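Local coordinates for protein endoribonuclease AbiQ (Lactococcus lactis, PDB 4GLK) that cleaves RNA as the endoribonuclease toxin of a type III toxin-antitoxin system, and is held inactive by its cognate repeat RNA antitoxin AntiQ, at residues A[48-53]-A[83-89]; A[68-72]-A[132-136]; A[89-93]-A[151-155]; A[136-142]-A[155-159]. The protein carries 1 engineered substitution. Numbering follows the deposited sequence.

Contact 1: A[48-53]-A[83-89]; sequences IPLLSY and PLGYLLH. Engineered in segment 48-53: Leu51 (natural residue Ser).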
loop_
_atom_site.group_PDB
_atom_site.type_symbol
_atom_site.label_atom_id
_atom_site.label_comp_id
_atom_site.label_asym_id
_atom_site.label_seq_id
_atom_site.Cartn_x
_atom_site.Cartn_y
_atom_site.Cartn_z
ATOM N N ILE A 48 -2.195 -0.434 0.784
ATOM C CA ILE A 48 -0.936 0.145 0.295
ATOM C C ILE A 48 0.214 -0.857 0.469
ATOM O O ILE A 48 0.417 -1.374 1.582
ATOM C CB ILE A 48 -0.598 1.475 1.019
ATOM C CG1 ILE A 48 -1.764 2.474 0.966
ATOM C CG2 ILE A 48 0.657 2.131 0.436
ATOM C CD1 ILE A 48 -1.529 3.748 1.759
ATOM N N PRO A 49 1.026 -1.095 -0.580
ATOM C CA PRO A 49 2.212 -1.937 -0.375
ATOM C C PRO A 49 3.275 -1.143 0.401
ATOM O O PRO A 49 3.400 0.057 0.243
ATOM C CB PRO A 49 2.650 -2.299 -1.791
ATOM C CG PRO A 49 2.138 -1.171 -2.648
ATOM C CD PRO A 49 0.966 -0.546 -1.952
ATOM N N LEU A 50 3.981 -1.822 1.293
ATOM C CA LEU A 50 5.004 -1.252 2.157
ATOM C C LEU A 50 6.363 -1.783 1.702
ATOM O O LEU A 50 6.494 -2.994 1.465
ATOM C CB LEU A 50 4.702 -1.695 3.616
ATOM C CG LEU A 50 5.730 -1.371 4.728
ATOM C CD1 LEU A 50 5.034 -0.883 5.997
ATOM C CD2 LEU A 50 6.547 -2.627 5.087
ATOM N N LEU A 51 7.357 -0.879 1.563
ATOM C CA LEU A 51 8.746 -1.234 1.252
ATOM C C LEU A 51 9.627 -0.885 2.453
ATOM O O LEU A 51 9.545 0.238 2.950
ATOM C CB LEU A 51 9.282 -0.504 -0.000
ATOM C CG LEU A 51 8.597 -0.768 -1.342
ATOM C CD1 LEU A 51 9.365 -0.082 -2.470
ATOM C CD2 LEU A 51 8.482 -2.272 -1.644
ATOM N N SER A 52 10.466 -1.824 2.916
ATOM C CA SER A 52 11.377 -1.581 4.043
ATOM C C SER A 52 12.545 -0.682 3.652
ATOM O O SER A 52 12.952 -0.689 2.490
ATOM C CB SER A 52 11.893 -2.899 4.613
ATOM O OG SER A 52 10.895 -3.483 5.438
ATOM N N TYR A 53 13.068 0.113 4.612
ATOM C CA TYR A 53 14.208 1.010 4.378
ATOM C C TYR A 53 15.517 0.217 4.223
ATOM O O TYR A 53 15.774 -0.692 5.013
ATOM C CB TYR A 53 14.354 2.041 5.516
ATOM C CG TYR A 53 15.506 3.009 5.330
ATOM C CD1 TYR A 53 15.377 4.125 4.509
ATOM C CD2 TYR A 53 16.718 2.823 5.993
ATOM C CE1 TYR A 53 16.436 5.014 4.322
ATOM C CE2 TYR A 53 17.787 3.705 5.811
ATOM C CZ TYR A 53 17.636 4.806 4.981
ATOM O OH TYR A 53 18.662 5.702 4.807
ATOM N N PRO A 83 14.623 6.201 9.853
ATOM C CA PRO A 83 13.612 5.761 8.866
ATOM C C PRO A 83 13.443 4.242 8.858
ATOM O O PRO A 83 14.415 3.517 9.042
ATOM C CB PRO A 83 14.138 6.316 7.533
ATOM C CG PRO A 83 15.600 6.437 7.717
ATOM C CD PRO A 83 15.878 6.624 9.192
ATOM N N LEU A 84 12.209 3.760 8.687
ATOM C CA LEU A 84 11.861 2.336 8.764
ATOM C C LEU A 84 11.358 1.741 7.450
ATOM O O LEU A 84 11.431 0.523 7.260
ATOM C CB LEU A 84 10.778 2.172 9.852
ATOM C CG LEU A 84 11.163 1.680 11.266
ATOM C CD1 LEU A 84 12.439 2.288 11.776
ATOM C CD2 LEU A 84 10.040 1.942 12.247
ATOM N N GLY A 85 10.821 2.588 6.578
ATOM C CA GLY A 85 10.281 2.143 5.300
ATOM C C GLY A 85 9.442 3.164 4.561
ATOM O O GLY A 85 9.496 4.354 4.880
ATOM N N TYR A 86 8.685 2.706 3.543
ATOM C CA TYR A 86 7.867 3.568 2.671
ATOM C C TYR A 86 6.543 2.962 2.293
ATOM O O TYR A 86 6.478 1.802 1.872
ATOM C CB TYR A 86 8.596 3.873 1.337
ATOM C CG TYR A 86 10.045 4.275 1.500
ATOM C CD1 TYR A 86 10.389 5.570 1.876
ATOM C CD2 TYR A 86 11.070 3.342 1.346
ATOM C CE1 TYR A 86 11.719 5.935 2.074
ATOM C CE2 TYR A 86 12.403 3.693 1.547
ATOM C CZ TYR A 86 12.723 4.995 1.901
ATOM O OH TYR A 86 14.036 5.371 2.055
ATOM N N LEU A 87 5.509 3.806 2.312
ATOM C CA LEU A 87 4.187 3.457 1.846
ATOM C C LEU A 87 4.061 4.034 0.472
ATOM O O LEU A 87 4.286 5.225 0.278
ATOM C CB LEU A 87 3.104 4.048 2.731
ATOM C CG LEU A 87 2.861 3.399 4.035
ATOM C CD1 LEU A 87 1.880 4.236 4.793
ATOM C CD2 LEU A 87 2.326 1.982 3.847
ATOM N N LEU A 88 3.706 3.198 -0.485
ATOM C CA LEU A 88 3.594 3.607 -1.877
ATOM C C LEU A 88 2.122 3.793 -2.262
ATOM O O LEU A 88 1.539 2.914 -2.871
ATOM C CB LEU A 88 4.262 2.515 -2.726
ATOM C CG LEU A 88 5.771 2.646 -3.009
ATOM C CD1 LEU A 88 6.600 2.587 -1.750
ATOM C CD2 LEU A 88 6.220 1.547 -3.954
ATOM N N HIS A 89 1.509 4.922 -1.853
ATOM C CA HIS A 89 0.097 5.284 -2.121
ATOM C C HIS A 89 -0.304 5.126 -3.582
ATOM O O HIS A 89 -1.416 4.670 -3.865
ATOM C CB HIS A 89 -0.203 6.725 -1.670
ATOM C CG HIS A 89 -0.025 6.967 -0.209
ATOM N ND1 HIS A 89 -1.095 6.898 0.669
ATOM C CD2 HIS A 89 1.086 7.286 0.487
ATOM C CE1 HIS A 89 -0.598 7.175 1.865
ATOM N NE2 HIS A 89 0.700 7.421 1.806
#
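Strand 45-52 pairs with strand 79-94 in the antiparallel sheet at the heart of this ToxN/AbiQ toxin, a family of the SH3 clan; the axes of these short segments lie 4.5 Å apart at 151°. Ile48, whose CB points toward the partner, sets CG2 3.8 Å from Leu87 CD2 and CD1 3.4 Å from ND1 of His89, whose ring hydrogen-bonds to Thr72 and Ser133. Proline has no amide hydrogen, but Pro49 can still accept: its O takes Leu88 N at 3.2 Å. Leu50 and Leu87 form a non-hydrogen-bonded pair, their side chains on the sheet face packed against helices 110-124 and 126-143, where branched apolar groups suit the buried interior. Leu51, an engineered residue replacing serine, forms a hydrogen-bonded pair with Tyr86 (Leu51 N to Tyr86 O 2.8 Å, Tyr86 N to Leu51 O 2.7 Å), and its CD1 lies 3.8 Å from Leu88 CD2. Ser52 faces Gly85 with CA atoms 4.1 Å apart; a CB on Gly85 would clash with Leu51 O. At Tyr53, N donates to Leu84 O (3.1 Å), and the flat ring receives Pro83 CG over one face, 3.7 Å from its centroid in a CH-pi contact.

Contact 2: A[68-72]-A[132-136]; sequences SRIVT and KSEVV
Helix 126-143 meets the turn that leads into strand 71-76. Lys132, in regular helical conformation, points its CB toward the turn, and its chain (chi1 and chi2 t, chi3 m, chi4 near -139°) brings NZ to two backbone acceptors: Ser68 O at a very short 2.5 Å and Val71 O at 2.8 Å. A long, flexible side chain ending in an ammonium group suits this place, because it can span the gap and donate to both carbonyls. Ser68, Arg69 and Ile70 are turned (psi -18°, -16° and -19°) before Val71 and Thr72 extend (psi about 130°), so the two oxygens converge on NZ. The pair of bonds joins a helix packed on the sheet to the loop entering strand 71-76, an outermost strand of the ToxN-type fold. Lys132 CE lies 3.1 Å from Thr72 OG1, a hydroxyl that hydrogen-bonds to His89. One turn on, Val136 N bonds to Lys132 O at 3.0 Å. The small branched side chain of Val136 (chi1 t) packs on the loop, with CG2 3.6 Å from Arg69 O and 4.5 Å from Ile70 CD1.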
loop_
_atom_site.group_PDB
_atom_site.type_symbol
_atom_site.label_atom_id
_atom_site.label_comp_id
_atom_site.label_asym_id
_atom_site.label_seq_id
_atom_site.Cartn_x
_atom_site.Cartn_y
_atom_site.Cartn_z
ATOM N N SER A 68 7.366 12.692 -2.477
ATOM C CA SER A 68 6.594 12.936 -1.253
ATOM C C SER A 68 5.073 13.107 -1.473
ATOM O O SER A 68 4.327 12.939 -0.529
ATOM C CB SER A 68 7.183 14.088 -0.443
ATOM O OG SER A 68 6.822 15.348 -0.982
ATOM N N ARG A 69 4.615 13.398 -2.716
ATOM C CA ARG A 69 3.180 13.496 -3.046
ATOM C C ARG A 69 2.493 12.118 -3.115
ATOM O O ARG A 69 1.264 12.031 -3.096
ATOM C CB ARG A 69 3.008 14.140 -4.426
ATOM C CG ARG A 69 3.036 15.655 -4.406
ATOM C CD ARG A 69 2.958 16.205 -5.811
ATOM N NE ARG A 69 4.253 16.148 -6.467
ATOM C CZ ARG A 69 4.518 16.656 -7.664
ATOM N NH1 ARG A 69 3.548 17.251 -8.359
ATOM N NH2 ARG A 69 5.735 16.581 -8.179
ATOM N N ILE A 70 3.286 11.061 -3.209
ATOM C CA ILE A 70 2.851 9.696 -3.484
ATOM C C ILE A 70 3.387 8.635 -2.531
ATOM O O ILE A 70 2.841 7.547 -2.464
ATOM C CB ILE A 70 3.307 9.505 -4.965
ATOM C CG1 ILE A 70 2.166 9.268 -5.897
ATOM C CG2 ILE A 70 4.563 8.701 -5.244
ATOM C CD1 ILE A 70 1.725 10.461 -6.369
ATOM N N VAL A 71 4.456 8.946 -1.820
ATOM C CA VAL A 71 5.099 8.023 -0.895
ATOM C C VAL A 71 5.105 8.637 0.501
ATOM O O VAL A 71 5.446 9.816 0.636
ATOM C CB VAL A 71 6.551 7.699 -1.358
ATOM C CG1 VAL A 71 7.383 7.098 -0.226
ATOM C CG2 VAL A 71 6.562 6.790 -2.580
ATOM N N THR A 72 4.713 7.841 1.527
ATOM C CA THR A 72 4.831 8.245 2.923
ATOM C C THR A 72 6.036 7.523 3.516
ATOM O O THR A 72 6.133 6.298 3.442
ATOM C CB THR A 72 3.562 7.980 3.748
ATOM O OG1 THR A 72 2.513 8.731 3.190
ATOM C CG2 THR A 72 3.707 8.437 5.194
ATOM N N LYS A 132 -3.801 11.260 2.578
ATOM C CA LYS A 132 -2.911 11.197 1.421
ATOM C C LYS A 132 -3.388 10.181 0.383
ATOM O O LYS A 132 -3.187 10.398 -0.802
ATOM C CB LYS A 132 -1.464 10.899 1.808
ATOM C CG LYS A 132 -0.553 11.341 0.676
ATOM C CD LYS A 132 0.690 10.577 0.570
ATOM C CE LYS A 132 1.744 11.206 1.403
ATOM N NZ LYS A 132 3.037 11.210 0.706
ATOM N N SER A 133 -3.990 9.061 0.827
ATOM C CA SER A 133 -4.556 8.066 -0.090
ATOM C C SER A 133 -5.696 8.688 -0.887
ATOM O O SER A 133 -5.776 8.479 -2.098
ATOM C CB SER A 133 -4.999 6.820 0.666
ATOM O OG SER A 133 -3.825 6.181 1.141
ATOM N N GLU A 134 -6.531 9.492 -0.218
ATOM C CA GLU A 134 -7.653 10.239 -0.798
ATOM C C GLU A 134 -7.145 11.242 -1.811
ATOM O O GLU A 134 -7.702 11.294 -2.900
ATOM C CB GLU A 134 -8.431 10.996 0.291
ATOM C CG GLU A 134 -9.888 10.621 0.386
ATOM C CD GLU A 134 -10.650 11.584 1.274
ATOM O OE1 GLU A 134 -11.302 12.499 0.720
ATOM O OE2 GLU A 134 -10.569 11.452 2.518
ATOM N N VAL A 135 -6.104 12.048 -1.457
ATOM C CA VAL A 135 -5.495 13.003 -2.395
ATOM C C VAL A 135 -5.013 12.222 -3.642
ATOM O O VAL A 135 -5.386 12.549 -4.741
ATOM C CB VAL A 135 -4.332 13.813 -1.758
ATOM C CG1 VAL A 135 -3.544 14.596 -2.813
ATOM C CG2 VAL A 135 -4.843 14.763 -0.683
ATOM N N VAL A 136 -4.243 11.176 -3.462
ATOM C CA VAL A 136 -3.706 10.370 -4.580
ATOM C C VAL A 136 -4.863 9.816 -5.457
ATOM O O VAL A 136 -4.811 9.913 -6.688
ATOM C CB VAL A 136 -2.761 9.250 -4.047
ATOM C CG1 VAL A 136 -2.328 8.313 -5.160
ATOM C CG2 VAL A 136 -1.537 9.853 -3.358
#

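Contact 3: A[89-93]-A[151-155]; sequences HHNMI and FSCDF
A 3-10 turn and an irregular loop come unusually close at His90 and Ser152, whose CA atoms are 4.2 Å apart although neither belongs to a paired strand there. His90 O is the shared acceptor: Cys153 N donates to it at 3.0 Å (156°), and Ser152 CA adds a CA-H...O contact of 3.2 Å. The 3-10 turn, residues 89-90, is closed by Met92 N to His89 O at 3.1 Å. His90 takes chi1 p; its ring edge meets Phe151 O (His90 CD2 to Phe151 O 3.1 Å) while its face receives the edge of the Phe151 ring, centroids 6.0 Å apart and planes at 86°, an offset edge-to-face pair. A water joins Asn91 OD1 (3.3 Å) to Phe151 O (3.0 Å). The contact thus ties an interruption in strand 79-94 to the linker between helices 146-151 and 155-166. Cys153 points its CB toward residues 89-93, SG 3.8 Å from Asn91 CA, and Asp154, at the N-cap position, turns the chain into helix 155-166. Flexible, apolar Met92 (p, t, t) suits the flat Phe155 ring: Met92 CE makes a CH-pi contact over one face, 4.0 Å from the centroid, and SD completes an oblique Met-aromatic contact at 5.2 Å.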
loop_
_atom_site.group_PDB
_atom_site.type_symbol
_atom_site.label_atom_id
_atom_site.label_comp_id
_atom_site.label_asym_id
_atom_site.label_seq_id
_atom_site.Cartn_x
_atom_site.Cartn_y
_atom_site.Cartn_z
ATOM N N HIS A 89 1.509 4.922 -1.853
ATOM C CA HIS A 89 0.097 5.284 -2.121
ATOM C C HIS A 89 -0.304 5.126 -3.582
ATOM O O HIS A 89 -1.416 4.670 -3.865
ATOM C CB HIS A 89 -0.203 6.725 -1.670
ATOM C CG HIS A 89 -0.025 6.967 -0.209
ATOM N ND1 HIS A 89 -1.095 6.898 0.669
ATOM C CD2 HIS A 89 1.086 7.286 0.487
ATOM C CE1 HIS A 89 -0.598 7.175 1.865
ATOM N NE2 HIS A 89 0.700 7.421 1.806
ATOM N N HIS A 90 0.605 5.498 -4.507
ATOM C CA HIS A 90 0.399 5.383 -5.950
ATOM C C HIS A 90 0.211 3.948 -6.426
ATOM O O HIS A 90 -0.343 3.740 -7.499
ATOM C CB HIS A 90 1.527 6.079 -6.728
ATOM C CG HIS A 90 2.895 5.487 -6.557
ATOM N ND1 HIS A 90 3.564 5.543 -5.347
ATOM C CD2 HIS A 90 3.717 4.941 -7.482
ATOM C CE1 HIS A 90 4.754 5.011 -5.567
ATOM N NE2 HIS A 90 4.898 4.638 -6.835
ATOM N N ASN A 91 0.628 2.967 -5.623
ATOM C CA ASN A 91 0.484 1.540 -5.946
ATOM C C ASN A 91 -0.550 0.827 -5.074
ATOM O O ASN A 91 -0.594 -0.412 -5.050
ATOM C CB ASN A 91 1.824 0.836 -5.897
ATOM C CG ASN A 91 2.744 1.277 -6.995
ATOM O OD1 ASN A 91 2.328 1.634 -8.109
ATOM N ND2 ASN A 91 4.007 1.340 -6.673
ATOM N N MET A 92 -1.405 1.594 -4.398
ATOM C CA MET A 92 -2.462 0.986 -3.585
ATOM C C MET A 92 -3.486 0.295 -4.503
ATOM O O MET A 92 -3.609 0.648 -5.687
ATOM C CB MET A 92 -3.120 2.008 -2.642
ATOM C CG MET A 92 -3.941 3.020 -3.360
ATOM S SD MET A 92 -4.705 4.170 -2.233
ATOM C CE MET A 92 -5.774 5.030 -3.402
ATOM N N ILE A 93 -4.190 -0.712 -3.962
ATOM C CA ILE A 93 -5.130 -1.499 -4.742
ATOM C C ILE A 93 -6.395 -1.827 -3.984
ATOM O O ILE A 93 -6.351 -2.045 -2.762
ATOM C CB ILE A 93 -4.441 -2.837 -5.238
ATOM C CG1 ILE A 93 -3.824 -3.640 -4.057
ATOM C CG2 ILE A 93 -3.422 -2.593 -6.392
ATOM C CD1 ILE A 93 -3.448 -5.117 -4.361
ATOM N N PHE A 151 2.052 8.042 -12.342
ATOM C CA PHE A 151 2.655 7.206 -11.291
ATOM C C PHE A 151 1.697 6.225 -10.678
ATOM O O PHE A 151 2.112 5.197 -10.150
ATOM C CB PHE A 151 3.249 8.067 -10.160
ATOM C CG PHE A 151 4.694 8.443 -10.378
ATOM C CD1 PHE A 151 5.687 7.471 -10.406
ATOM C CD2 PHE A 151 5.060 9.768 -10.590
ATOM C CE1 PHE A 151 7.025 7.818 -10.627
ATOM C CE2 PHE A 151 6.403 10.116 -10.793
ATOM C CZ PHE A 151 7.373 9.135 -10.821
ATOM N N SER A 152 0.435 6.539 -10.694
ATOM C CA SER A 152 -0.487 5.664 -10.004
ATOM C C SER A 152 -1.190 4.649 -10.834
ATOM O O SER A 152 -1.234 4.760 -12.059
ATOM C CB SER A 152 -1.447 6.454 -9.122
ATOM O OG SER A 152 -2.151 7.389 -9.915
ATOM N N CYS A 153 -1.681 3.606 -10.152
ATOM C CA CYS A 153 -2.473 2.515 -10.698
ATOM C C CYS A 153 -3.718 3.150 -11.284
ATOM O O CYS A 153 -4.169 4.192 -10.793
ATOM C CB CYS A 153 -2.851 1.539 -9.586
ATOM S SG CYS A 153 -1.491 0.492 -8.994
ATOM N N ASP A 154 -4.307 2.524 -12.298
ATOM C CA ASP A 154 -5.564 3.024 -12.849
ATOM C C ASP A 154 -6.607 2.488 -11.850
ATOM O O ASP A 154 -7.093 1.372 -12.016
ATOM C CB ASP A 154 -5.768 2.475 -14.273
ATOM C CG ASP A 154 -7.003 2.984 -14.995
ATOM O OD1 ASP A 154 -7.899 3.543 -14.321
ATOM O OD2 ASP A 154 -7.095 2.779 -16.235
ATOM N N PHE A 155 -6.853 3.255 -10.755
ATOM C CA PHE A 155 -7.730 2.881 -9.644
ATOM C C PHE A 155 -9.121 2.401 -10.029
ATOM O O PHE A 155 -9.584 1.395 -9.500
ATOM C CB PHE A 155 -7.772 3.975 -8.561
ATOM C CG PHE A 155 -6.436 4.293 -7.932
ATOM C CD1 PHE A 155 -5.667 3.291 -7.346
ATOM C CD2 PHE A 155 -5.963 5.599 -7.891
ATOM C CE1 PHE A 155 -4.418 3.579 -6.799
ATOM C CE2 PHE A 155 -4.707 5.887 -7.341
ATOM C CZ PHE A 155 -3.952 4.877 -6.779
HETATM O O HOH W 1 4.178 3.027 -10.393
#

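Contact 4: A[136-142]-A[155-159]; sequences VYRKAAH and FKLLE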
loop_
_atom_site.group_PDB
_atom_site.type_symbol
_atom_site.label_atom_id
_atom_site.label_comp_id
_atom_site.label_asym_id
_atom_site.label_seq_id
_atom_site.Cartn_x
_atom_site.Cartn_y
_atom_site.Cartn_z
ATOM N N VAL A 136 -4.243 11.176 -3.462
ATOM C CA VAL A 136 -3.706 10.370 -4.580
ATOM C C VAL A 136 -4.863 9.816 -5.457
ATOM O O VAL A 136 -4.811 9.913 -6.688
ATOM C CB VAL A 136 -2.761 9.250 -4.047
ATOM C CG1 VAL A 136 -2.328 8.313 -5.160
ATOM C CG2 VAL A 136 -1.537 9.853 -3.358
ATOM N N TYR A 137 -5.905 9.277 -4.808
ATOM C CA TYR A 137 -7.085 8.714 -5.489
ATOM C C TYR A 137 -7.782 9.755 -6.365
ATOM O O TYR A 137 -7.953 9.521 -7.561
ATOM C CB TYR A 137 -8.060 8.133 -4.464
ATOM C CG TYR A 137 -9.225 7.378 -5.065
ATOM C CD1 TYR A 137 -9.102 6.039 -5.421
ATOM C CD2 TYR A 137 -10.463 7.989 -5.238
ATOM C CE1 TYR A 137 -10.182 5.328 -5.940
ATOM C CE2 TYR A 137 -11.553 7.285 -5.754
ATOM C CZ TYR A 137 -11.404 5.958 -6.110
ATOM O OH TYR A 137 -12.467 5.260 -6.622
ATOM N N ARG A 138 -8.121 10.919 -5.786
ATOM C CA ARG A 138 -8.820 11.998 -6.475
ATOM C C ARG A 138 -7.989 12.616 -7.593
ATOM O O ARG A 138 -8.503 12.788 -8.705
ATOM C CB ARG A 138 -9.288 13.073 -5.486
ATOM C CG ARG A 138 -10.337 12.583 -4.494
ATOM C CD ARG A 138 -10.847 13.760 -3.698
ATOM N NE ARG A 138 -11.516 13.375 -2.450
ATOM C CZ ARG A 138 -12.785 13.642 -2.172
ATOM N NH1 ARG A 138 -13.561 14.241 -3.065
ATOM N NH2 ARG A 138 -13.298 13.287 -1.002
ATOM N N LYS A 139 -6.716 12.922 -7.320
ATOM C CA LYS A 139 -5.816 13.517 -8.330
ATOM C C LYS A 139 -5.620 12.597 -9.535
ATOM O O LYS A 139 -5.661 13.069 -10.665
ATOM C CB LYS A 139 -4.463 13.900 -7.711
ATOM C CG LYS A 139 -4.547 15.086 -6.744
ATOM C CD LYS A 139 -4.087 16.385 -7.374
ATOM C CE LYS A 139 -4.349 17.573 -6.486
ATOM N NZ LYS A 139 -3.996 18.845 -7.171
ATOM N N ALA A 140 -5.475 11.282 -9.304
ATOM C CA ALA A 140 -5.279 10.326 -10.413
ATOM C C ALA A 140 -6.557 9.918 -11.160
ATOM O O ALA A 140 -6.544 9.818 -12.391
ATOM C CB ALA A 140 -4.562 9.079 -9.910
ATOM N N ALA A 141 -7.630 9.611 -10.411
ATOM C CA ALA A 141 -8.882 9.101 -10.969
ATOM C C ALA A 141 -9.953 10.123 -11.303
ATOM O O ALA A 141 -10.740 9.885 -12.222
ATOM C CB ALA A 141 -9.446 8.037 -10.045
ATOM N N HIS A 142 -10.015 11.249 -10.580
ATOM C CA HIS A 142 -11.054 12.252 -10.811
ATOM C C HIS A 142 -10.539 13.513 -11.512
ATOM O O HIS A 142 -11.175 13.987 -12.451
ATOM C CB HIS A 142 -11.763 12.621 -9.494
ATOM C CG HIS A 142 -12.485 11.479 -8.825
ATOM N ND1 HIS A 142 -12.959 11.603 -7.542
ATOM C CD2 HIS A 142 -12.801 10.247 -9.277
ATOM C CE1 HIS A 142 -13.545 10.452 -7.245
ATOM N NE2 HIS A 142 -13.466 9.607 -8.272
ATOM N N PHE A 155 -6.853 3.255 -10.755
ATOM C CA PHE A 155 -7.730 2.881 -9.644
ATOM C C PHE A 155 -9.121 2.401 -10.029
ATOM O O PHE A 155 -9.584 1.395 -9.500
ATOM C CB PHE A 155 -7.772 3.975 -8.561
ATOM C CG PHE A 155 -6.436 4.293 -7.932
ATOM C CD1 PHE A 155 -5.667 3.291 -7.346
ATOM C CD2 PHE A 155 -5.963 5.599 -7.891
ATOM C CE1 PHE A 155 -4.418 3.579 -6.799
ATOM C CE2 PHE A 155 -4.707 5.887 -7.341
ATOM C CZ PHE A 155 -3.952 4.877 -6.779
ATOM N N LYS A 156 -9.787 3.118 -10.941
ATOM C CA LYS A 156 -11.127 2.783 -11.424
ATOM C C LYS A 156 -11.227 1.486 -12.209
ATOM O O LYS A 156 -12.178 0.724 -12.013
ATOM C CB LYS A 156 -11.729 3.963 -12.171
ATOM C CG LYS A 156 -12.707 4.747 -11.301
ATOM C CD LYS A 156 -12.122 5.501 -10.132
ATOM C CE LYS A 156 -13.080 6.570 -9.665
ATOM N NZ LYS A 156 -14.089 6.039 -8.718
ATOM N N LEU A 157 -10.245 1.222 -13.071
ATOM C CA LEU A 157 -10.163 -0.026 -13.836
ATOM C C LEU A 157 -9.981 -1.209 -12.845
ATOM O O LEU A 157 -10.643 -2.238 -12.988
ATOM C CB LEU A 157 -8.982 0.051 -14.833
ATOM C CG LEU A 157 -8.568 -1.248 -15.547
ATOM C CD1 LEU A 157 -9.524 -1.582 -16.674
ATOM C CD2 LEU A 157 -7.146 -1.150 -16.090
ATOM N N LEU A 158 -9.137 -1.019 -11.811
ATOM C CA LEU A 158 -8.889 -2.034 -10.789
ATOM C C LEU A 158 -10.171 -2.329 -10.000
ATOM O O LEU A 158 -10.462 -3.486 -9.751
ATOM C CB LEU A 158 -7.739 -1.629 -9.851
ATOM C CG LEU A 158 -6.310 -1.594 -10.410
ATOM C CD1 LEU A 158 -5.353 -1.097 -9.356
ATOM C CD2 LEU A 158 -5.813 -2.993 -10.791
ATOM N N GLU A 159 -10.958 -1.294 -9.692
ATOM C CA GLU A 159 -12.251 -1.409 -9.019
ATOM C C GLU A 159 -13.237 -2.209 -9.864
ATOM O O GLU A 159 -13.885 -3.093 -9.323
ATOM C CB GLU A 159 -12.838 -0.028 -8.709
ATOM C CG GLU A 159 -12.195 0.646 -7.510
ATOM C CD GLU A 159 -12.664 2.058 -7.210
ATOM O OE1 GLU A 159 -12.088 2.688 -6.299
ATOM O OE2 GLU A 159 -13.625 2.525 -7.857
#
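Phe155, Tyr137 and Lys156 lose the most surface here. Phe155, in the first turn of helix 155-166, points its CB toward helix 126-143 and slots its ring beside small neighbours: Phe155 CE2 is 4.0 Å from Val136 CG1 and 4.1 Å from Ala140 CB, where the small alanine leaves room for the ring. The Tyr137 ring lies nearly parallel to that of Phe155 (27°) but slid aside, centroids 5.8 Å apart, and Tyr137 CE1 touches Phe155 CB at 3.8 Å. Tyrosine suits the spot because it pairs this apolar flank with a polar tip: Tyr137 OH donates to Glu159 OE1 at 2.6 Å and accepts from Lys156 NZ at 2.8 Å. Glu159 OE1 also hydrogen-bonds to Tyr46 of the sheet. Lys156 curls back, laying CD 3.7 Å from Ala141 CB and CE 3.4 Å from His142 NE2, and its NZ makes a long salt bridge, 3.6 Å, to Glu159 OE2. With the axes of these short segments 10.4 Å apart at 90°, this is orthogonal packing of two alpha helices joined through helix 146-151.

In the fold
Contacts 1 and 3 share strand 79-94: contact 1 pairs it with strand 45-52, and contact 3 uses the later part of strand 79-94. Contact 2 reaches its neighbour in the sheet, strand 71-76. His89 belongs to contacts 1 and 3 and hydrogen-bonds to Thr72 and Ser133 of contact 2. Helix 126-143 carries the second segment of contact 2 and the first of contact 4, overlapping at Val136, while Phe155 links contacts 3 and 4, whose centres lie about 7 Å apart. The centres of contacts 1 and 4 are about 20 Å apart, on opposite sides of the chain's centre. Along the chain, contacts 1 and 2 cross, and contact 1 closes before contacts 3 and 4 open, so helices late in the sequence pack on strands that come earlier in it.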